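Local coordinates for suppressor protein MPT5 (PDB 5BZ1) that binds a UGUA-containing element in the 3'-UTRs of target mRNAs, including that of HO, through its Pumilio homology domain and regulates their expression after transcription, at residues F159-I164 with F196-K201; Q131-I136 with Q167-T172. All coordinates share one frame; numbering follows the deposited sequence.

Interaction 1 (F159-I164 with F196-K201); sequences FIIDAI and FKISVK
Lys197 meets Ile161 through its aliphatic tail: Lys197 CE lies 3.7 Å from Ile161 CG2, the two side chains crossing at about a right angle. The lysine chain is extended at chi2 but folds at chi3 and chi4 (60° and 66°), which lays CE against the methyl and carries the ammonium past it to a water. That water accepts from Lys197 NZ at 3.0 Å; its other leg, to Asp162 OD1, is implausibly short and so doubtful. With Lys197 NZ and Asp162 OD1 5.4 Å apart, the opposite charges are at most linked through this water. Ile198, next along, sends each branch to a different isoleucine. Its CD1 reaches Ile161 CD1 at 4.0 Å, while CG2, anti to the backbone N, faces Ile164 CG2 at 4.2 Å. The short helical segments run nearly parallel, at 15°, with axes 10.2 Å apart, a spacing bridged by these branched side chains. The arrangement joins helices 158-165 and 192-204 of the Pumilio homology domain, about 13 Å from the RNA at the nearest atom. Helix 179-189 packs against both partners, its Leu186 touching Ile164 and Ile198, and Ile164 also packs on Ile170 and Ile173 of helix 169-174.

Interaction 2 (Q131-I136 with Q167-T172); sequences QVVTLI and QNNIIT
Val133 and Asn169 make the closer of the two side-chain approaches here, and they also mark the nearest backbone pair, with 7.4 Å between Val133 CA and Asn169 CA. The van der Waals contacts all converge on the valine, whose two methyls divide the work. Val133 CG2 packs against the amide end of Asn169, 3.5 Å from Asn169 ND2 and 3.8 Å from Asn169 CG. Val133 CG1, anti to the backbone N at chi1 170°, turns instead to Thr172 and lies 3.9 Å from Thr172 CG2, the side chains crossing at about a right angle. Thr172 thus offers its methyl to the valine. The interface is small, 118 Å² over both sides, with a buried valine set against a more exposed helix start. Polar bonding comes from outside the pair: Asn169 ND2 donates to Ala163 O, which anchors the amide on the preceding helix while its nitrogen rests against the valine methyl. That bond lies within Pumilio 5, whereas Thr172 O accepts from Asn137 ND2, a polar bond joining Pumilio 4 to Pumilio 5. Helices 129-137 and 169-174 are equivalent short helices of those repeats, and the contact comes within about 7 Å of the RNA. Helix 158-165 lies alongside, with Val132 packed on Phe159 and Ala163, and Ile170 on Ile164.

How the interactions relate
From the N terminus the chain first passes 131-136, then 159-164, 167-172 and 196-201. Interaction 2 closes a loop of 30 intervening residues when 167-172 returns to 131-136; interaction 1 opens inside that loop and closes beyond it, across 31 residues. The segments alternate, so the two loops cross and do not nest. Their centres are 10 Å apart, and helices 158-165 and 169-174, consecutive in the chain, couple them directly: Ile164 O lies 3.5 Å from Asn169 CB. Lys201 CE, packed 3.2 Å from Gln167 O, joins 196-201 to 167-172. Interaction 2 joins Pumilio 4 to Pumilio 5; interaction 1 joins segments straddling the 4/5 and 5/6 boundaries and lies farther from the RNA.

Interaction 1 (F159-I164 with F196-K201)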
ATOM      1  N   PHE A 159      -2.871   6.801  14.984  1.00 29.47           N
ATOM      2  CA  PHE A 159      -4.222   6.244  14.931  1.00 29.11           C
ATOM      3  C   PHE A 159      -4.395   5.206  13.824  1.00 28.45           C
ATOM      4  O   PHE A 159      -5.230   4.302  13.930  1.00 29.14           O
ATOM      5  CB  PHE A 159      -5.267   7.356  14.797  1.00 24.03           C
ATOM      6  CG  PHE A 159      -5.365   7.949  13.417  1.00 29.32           C
ATOM      7  CD1 PHE A 159      -6.336   7.504  12.526  1.00 31.89           C
ATOM      8  CD2 PHE A 159      -4.515   8.972  13.021  1.00 28.90           C
ATOM      9  CE1 PHE A 159      -6.448   8.057  11.261  1.00 29.01           C
ATOM     10  CE2 PHE A 159      -4.622   9.534  11.754  1.00 29.09           C
ATOM     11  CZ  PHE A 159      -5.590   9.074  10.875  1.00 25.00           C
ATOM     12  N   ILE A 160      -3.606   5.344  12.763  1.00 25.51           N
ATOM     13  CA  ILE A 160      -3.633   4.391  11.662  1.00 27.54           C
ATOM     14  C   ILE A 160      -2.910   3.099  12.053  1.00 31.80           C
ATOM     15  O   ILE A 160      -3.447   2.004  11.876  1.00 33.12           O
ATOM     16  CB  ILE A 160      -2.990   4.978  10.392  1.00 27.04           C
ATOM     17  CG1 ILE A 160      -3.684   6.281   9.991  1.00 27.46           C
ATOM     18  CG2 ILE A 160      -3.057   3.982   9.249  1.00 28.18           C
ATOM     19  CD1 ILE A 160      -3.041   6.992   8.810  1.00 24.05           C
ATOM     20  N   ILE A 161      -1.687   3.236  12.564  1.00 30.24           N
ATOM     21  CA  ILE A 161      -0.905   2.089  13.018  1.00 31.84           C
ATOM     22  C   ILE A 161      -1.690   1.297  14.062  1.00 32.57           C
ATOM     23  O   ILE A 161      -1.798   0.071  13.968  1.00 33.17           O
ATOM     24  CB  ILE A 161       0.458   2.512  13.626  1.00 33.24           C
ATOM     25  CG1 ILE A 161       1.220   3.446  12.679  1.00 29.04           C
ATOM     26  CG2 ILE A 161       1.297   1.284  13.978  1.00 31.35           C
ATOM     27  CD1 ILE A 161       1.513   2.840  11.319  1.00 32.42           C
ATOM     28  N   ASP A 162      -2.241   2.005  15.048  1.00 30.63           N
ATOM     29  CA  ASP A 162      -2.995   1.377  16.133  1.00 33.40           C
ATOM     30  C   ASP A 162      -4.159   0.528  15.619  1.00 33.56           C
ATOM     31  O   ASP A 162      -4.397  -0.579  16.100  1.00 38.12           O
ATOM     32  CB  ASP A 162      -3.525   2.432  17.110  1.00 40.05           C
ATOM     33  CG  ASP A 162      -2.428   3.059  17.954  1.00 45.07           C
ATOM     34  OD1 ASP A 162      -1.277   2.575  17.902  1.00 42.82           O
ATOM     35  OD2 ASP A 162      -2.726   4.035  18.677  1.00 48.14           O
ATOM     36  N   ALA A 163      -4.886   1.058  14.641  1.00 27.86           N
ATOM     37  CA  ALA A 163      -6.024   0.351  14.061  1.00 34.18           C
ATOM     38  C   ALA A 163      -5.594  -0.921  13.332  1.00 34.45           C
ATOM     39  O   ALA A 163      -6.252  -1.957  13.425  1.00 34.65           O
ATOM     40  CB  ALA A 163      -6.774   1.261  13.117  1.00 31.00           C
ATOM     41  N   ILE A 164      -4.492  -0.825  12.597  1.00 33.41           N
ATOM     42  CA  ILE A 164      -3.987  -1.933  11.795  1.00 30.18           C
ATOM     43  C   ILE A 164      -3.525  -3.114  12.641  1.00 29.85           C
ATOM     44  O   ILE A 164      -3.855  -4.264  12.340  1.00 34.30           O
ATOM     45  CB  ILE A 164      -2.831  -1.471  10.886  1.00 31.94           C
ATOM     46  CG1 ILE A 164      -3.352  -0.517   9.817  1.00 31.28           C
ATOM     47  CG2 ILE A 164      -2.143  -2.656  10.223  1.00 36.21           C
ATOM     48  CD1 ILE A 164      -2.270   0.126   9.002  1.00 25.73           C
ATOM     49  N   PHE A 196       7.904  -2.365  11.109  1.00 34.23           N
ATOM     50  CA  PHE A 196       8.128  -3.541  11.951  1.00 36.50           C
ATOM     51  C   PHE A 196       6.858  -4.003  12.653  1.00 40.68           C
ATOM     52  O   PHE A 196       6.511  -5.184  12.600  1.00 40.36           O
ATOM     53  CB  PHE A 196       9.199  -3.251  13.005  1.00 34.96           C
ATOM     54  CG  PHE A 196      10.603  -3.289  12.479  1.00 38.61           C
ATOM     55  CD1 PHE A 196      10.875  -3.796  11.217  1.00 39.07           C
ATOM     56  CD2 PHE A 196      11.658  -2.826  13.255  1.00 37.20           C
ATOM     57  CE1 PHE A 196      12.171  -3.834  10.732  1.00 37.67           C
ATOM     58  CE2 PHE A 196      12.956  -2.862  12.775  1.00 37.40           C
ATOM     59  CZ  PHE A 196      13.210  -3.368  11.512  1.00 37.25           C
ATOM     60  N   LYS A 197       6.174  -3.069  13.315  1.00 35.48           N
ATOM     61  CA  LYS A 197       4.953  -3.383  14.054  1.00 39.42           C
ATOM     62  C   LYS A 197       3.888  -3.998  13.151  1.00 36.59           C
ATOM     63  O   LYS A 197       3.183  -4.928  13.547  1.00 36.82           O
ATOM     64  CB  LYS A 197       4.411  -2.132  14.757  1.00 41.77           C
ATOM     65  CG  LYS A 197       5.159  -1.778  16.039  1.00 49.61           C
ATOM     66  CD  LYS A 197       4.953  -0.322  16.437  1.00 56.48           C
ATOM     67  CE  LYS A 197       3.491   0.003  16.690  1.00 59.75           C
ATOM     68  NZ  LYS A 197       2.942  -0.720  17.868  1.00 66.85           N
ATOM     69  N   ILE A 198       3.786  -3.483  11.930  1.00 31.46           N
ATOM     70  CA  ILE A 198       2.823  -3.986  10.956  1.00 30.31           C
ATOM     71  C   ILE A 198       3.251  -5.351  10.416  1.00 33.98           C
ATOM     72  O   ILE A 198       2.423  -6.244  10.229  1.00 33.77           O
ATOM     73  CB  ILE A 198       2.631  -2.985   9.800  1.00 28.40           C
ATOM     74  CG1 ILE A 198       2.123  -1.647  10.345  1.00 30.80           C
ATOM     75  CG2 ILE A 198       1.672  -3.530   8.756  1.00 27.43           C
ATOM     76  CD1 ILE A 198       1.919  -0.578   9.284  1.00 24.19           C
ATOM     77  N   SER A 199       4.550  -5.508  10.178  1.00 35.13           N
ATOM     78  CA  SER A 199       5.098  -6.761   9.668  1.00 39.36           C
ATOM     79  C   SER A 199       4.915  -7.924  10.642  1.00 42.41           C
ATOM     80  O   SER A 199       4.661  -9.055  10.220  1.00 44.24           O
ATOM     81  CB  SER A 199       6.575  -6.591   9.331  1.00 42.70           C
ATOM     82  OG  SER A 199       7.200  -7.846   9.149  1.00 51.51           O
ATOM     83  N   VAL A 200       5.053  -7.646  11.937  1.00 37.98           N
ATOM     84  CA  VAL A 200       4.798  -8.649  12.965  1.00 41.30           C
ATOM     85  C   VAL A 200       3.389  -9.217  12.803  1.00 40.80           C
ATOM     86  O   VAL A 200       3.189 -10.430  12.834  1.00 37.26           O
ATOM     87  CB  VAL A 200       4.977  -8.068  14.383  1.00 47.38           C
ATOM     88  CG1 VAL A 200       4.388  -9.002  15.429  1.00 47.81           C
ATOM     89  CG2 VAL A 200       6.449  -7.809  14.675  1.00 45.97           C
ATOM     90  N   LYS A 201       2.420  -8.331  12.602  1.00 35.62           N
ATOM     91  CA  LYS A 201       1.037  -8.747  12.418  1.00 36.38           C
ATOM     92  C   LYS A 201       0.826  -9.464  11.078  1.00 36.70           C
ATOM     93  O   LYS A 201       0.075 -10.442  10.996  1.00 33.96           O
ATOM     94  CB  LYS A 201       0.104  -7.542  12.551  1.00 34.96           C
ATOM     95  CG  LYS A 201      -1.010  -7.739  13.571  1.00 41.64           C
ATOM     96  CD  LYS A 201      -0.470  -8.036  14.966  1.00 38.87           C
ATOM     97  CE  LYS A 201      -1.585  -8.480  15.905  1.00 43.95           C
ATOM     98  NZ  LYS A 201      -1.093  -8.709  17.290  1.00 53.51           N
TER
HETATM   99  O   HOH W   1       0.308   0.730  17.916  1.00 42.38           O

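Interaction 2 (Q131-I136 with Q167-T172)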
ATOM      1  N   GLN A 131     -13.912   2.178  13.691  1.00 31.69           N
ATOM      2  CA  GLN A 131     -14.265   3.220  12.736  1.00 28.49           C
ATOM      3  C   GLN A 131     -13.095   3.577  11.814  1.00 29.35           C
ATOM      4  O   GLN A 131     -13.300   3.857  10.632  1.00 29.83           O
ATOM      5  CB  GLN A 131     -14.807   4.455  13.461  1.00 23.99           C
ATOM      6  CG  GLN A 131     -16.273   4.319  13.885  1.00 25.94           C
ATOM      7  CD  GLN A 131     -16.741   5.475  14.752  1.00 33.44           C
ATOM      8  OE1 GLN A 131     -15.946   6.085  15.469  1.00 31.91           O
ATOM      9  NE2 GLN A 131     -18.032   5.786  14.685  1.00 31.42           N
ATOM     10  N   VAL A 132     -11.873   3.548  12.348  1.00 25.43           N
ATOM     11  CA  VAL A 132     -10.683   3.809  11.531  1.00 22.88           C
ATOM     12  C   VAL A 132     -10.492   2.729  10.461  1.00 27.39           C
ATOM     13  O   VAL A 132     -10.180   3.033   9.306  1.00 23.96           O
ATOM     14  CB  VAL A 132      -9.399   3.931  12.382  1.00 26.28           C
ATOM     15  CG1 VAL A 132      -8.183   4.106  11.487  1.00 26.58           C
ATOM     16  CG2 VAL A 132      -9.502   5.107  13.347  1.00 26.81           C
ATOM     17  N   VAL A 133     -10.677   1.470  10.850  1.00 26.92           N
ATOM     18  CA  VAL A 133     -10.616   0.362   9.897  1.00 28.99           C
ATOM     19  C   VAL A 133     -11.648   0.585   8.790  1.00 30.29           C
ATOM     20  O   VAL A 133     -11.347   0.442   7.604  1.00 29.77           O
ATOM     21  CB  VAL A 133     -10.859  -0.996  10.584  1.00 30.20           C
ATOM     22  CG1 VAL A 133     -11.044  -2.093   9.552  1.00 30.92           C
ATOM     23  CG2 VAL A 133      -9.703  -1.338  11.514  1.00 27.08           C
ATOM     24  N   THR A 134     -12.858   0.955   9.195  1.00 28.39           N
ATOM     25  CA  THR A 134     -13.927   1.285   8.259  1.00 31.35           C
ATOM     26  C   THR A 134     -13.505   2.387   7.281  1.00 31.09           C
ATOM     27  O   THR A 134     -13.737   2.271   6.079  1.00 28.58           O
ATOM     28  CB  THR A 134     -15.208   1.691   9.005  1.00 30.55           C
ATOM     29  OG1 THR A 134     -15.766   0.536   9.648  1.00 33.28           O
ATOM     30  CG2 THR A 134     -16.231   2.279   8.046  1.00 28.51           C
ATOM     31  N   LEU A 135     -12.868   3.436   7.796  1.00 27.13           N
ATOM     32  CA  LEU A 135     -12.363   4.517   6.952  1.00 25.16           C
ATOM     33  C   LEU A 135     -11.338   4.020   5.929  1.00 29.18           C
ATOM     34  O   LEU A 135     -11.372   4.414   4.762  1.00 25.70           O
ATOM     35  CB  LEU A 135     -11.744   5.623   7.810  1.00 21.05           C
ATOM     36  CG  LEU A 135     -12.733   6.475   8.602  1.00 31.25           C
ATOM     37  CD1 LEU A 135     -12.028   7.628   9.290  1.00 26.89           C
ATOM     38  CD2 LEU A 135     -13.826   6.993   7.689  1.00 29.29           C
ATOM     39  N   ILE A 136     -10.429   3.159   6.378  1.00 25.63           N
ATOM     40  CA  ILE A 136      -9.379   2.614   5.519  1.00 27.86           C
ATOM     41  C   ILE A 136      -9.977   1.870   4.322  1.00 24.91           C
ATOM     42  O   ILE A 136      -9.470   1.965   3.202  1.00 25.03           O
ATOM     43  CB  ILE A 136      -8.436   1.682   6.319  1.00 28.74           C
ATOM     44  CG1 ILE A 136      -7.612   2.494   7.318  1.00 27.68           C
ATOM     45  CG2 ILE A 136      -7.502   0.916   5.394  1.00 21.85           C
ATOM     46  CD1 ILE A 136      -6.797   1.650   8.282  1.00 30.81           C
ATOM     47  N   GLN A 167      -5.573  -6.735  17.102  1.00 38.75           N
ATOM     48  CA  GLN A 167      -6.089  -8.089  16.876  1.00 40.97           C
ATOM     49  C   GLN A 167      -5.791  -8.627  15.473  1.00 38.93           C
ATOM     50  O   GLN A 167      -4.628  -8.815  15.115  1.00 43.70           O
ATOM     51  CB  GLN A 167      -7.588  -8.152  17.196  1.00 44.86           C
ATOM     52  CG  GLN A 167      -7.889  -8.108  18.696  1.00 55.49           C
ATOM     53  CD  GLN A 167      -9.297  -7.639  19.014  1.00 65.73           C
ATOM     54  OE1 GLN A 167     -10.280  -8.240  18.583  1.00 71.83           O
ATOM     55  NE2 GLN A 167      -9.399  -6.556  19.778  1.00 71.82           N
ATOM     56  N   ASN A 168      -6.834  -8.863  14.680  1.00 36.00           N
ATOM     57  CA  ASN A 168      -6.657  -9.388  13.328  1.00 39.00           C
ATOM     58  C   ASN A 168      -7.064  -8.397  12.232  1.00 40.75           C
ATOM     59  O   ASN A 168      -7.391  -8.799  11.111  1.00 37.31           O
ATOM     60  CB  ASN A 168      -7.422 -10.702  13.148  1.00 46.04           C
ATOM     61  CG  ASN A 168      -8.925 -10.510  13.194  1.00 52.07           C
ATOM     62  OD1 ASN A 168      -9.433  -9.657  13.923  1.00 57.06           O
ATOM     63  ND2 ASN A 168      -9.646 -11.300  12.406  1.00 53.90           N
ATOM     64  N   ASN A 169      -7.036  -7.106  12.555  1.00 37.08           N
ATOM     65  CA  ASN A 169      -7.378  -6.071  11.587  1.00 32.82           C
ATOM     66  C   ASN A 169      -6.467  -6.075  10.354  1.00 33.55           C
ATOM     67  O   ASN A 169      -6.846  -5.564   9.301  1.00 29.97           O
ATOM     68  CB  ASN A 169      -7.374  -4.686  12.244  1.00 30.14           C
ATOM     69  CG  ASN A 169      -8.483  -4.517  13.272  1.00 33.01           C
ATOM     70  OD1 ASN A 169      -9.384  -5.346  13.373  1.00 36.53           O
ATOM     71  ND2 ASN A 169      -8.426  -3.427  14.030  1.00 31.96           N
ATOM     72  N   ILE A 170      -5.268  -6.640  10.484  1.00 29.65           N
ATOM     73  CA  ILE A 170      -4.358  -6.743   9.344  1.00 24.64           C
ATOM     74  C   ILE A 170      -5.005  -7.537   8.204  1.00 25.08           C
ATOM     75  O   ILE A 170      -4.789  -7.240   7.029  1.00 29.96           O
ATOM     76  CB  ILE A 170      -2.983  -7.353   9.734  1.00 28.70           C
ATOM     77  CG1 ILE A 170      -2.000  -7.268   8.564  1.00 29.00           C
ATOM     78  CG2 ILE A 170      -3.122  -8.801  10.192  1.00 23.91           C
ATOM     79  CD1 ILE A 170      -1.714  -5.846   8.116  1.00 34.37           C
ATOM     80  N   ILE A 171      -5.824  -8.526   8.561  1.00 27.73           N
ATOM     81  CA  ILE A 171      -6.571  -9.301   7.578  1.00 31.07           C
ATOM     82  C   ILE A 171      -7.658  -8.437   6.929  1.00 32.77           C
ATOM     83  O   ILE A 171      -7.726  -8.317   5.702  1.00 30.65           O
ATOM     84  CB  ILE A 171      -7.226 -10.537   8.218  1.00 35.70           C
ATOM     85  CG1 ILE A 171      -6.168 -11.453   8.831  1.00 35.45           C
ATOM     86  CG2 ILE A 171      -8.047 -11.306   7.184  1.00 35.56           C
ATOM     87  CD1 ILE A 171      -5.386 -12.236   7.798  1.00 40.36           C
ATOM     88  N   THR A 172      -8.501  -7.842   7.769  1.00 27.62           N
ATOM     89  CA  THR A 172      -9.610  -7.001   7.318  1.00 32.88           C
ATOM     90  C   THR A 172      -9.153  -5.955   6.300  1.00 29.56           C
ATOM     91  O   THR A 172      -9.850  -5.672   5.326  1.00 32.53           O
ATOM     92  CB  THR A 172     -10.282  -6.286   8.506  1.00 35.53           C
ATOM     93  OG1 THR A 172     -10.562  -7.234   9.542  1.00 36.49           O
ATOM     94  CG2 THR A 172     -11.580  -5.605   8.068  1.00 36.40           C
TER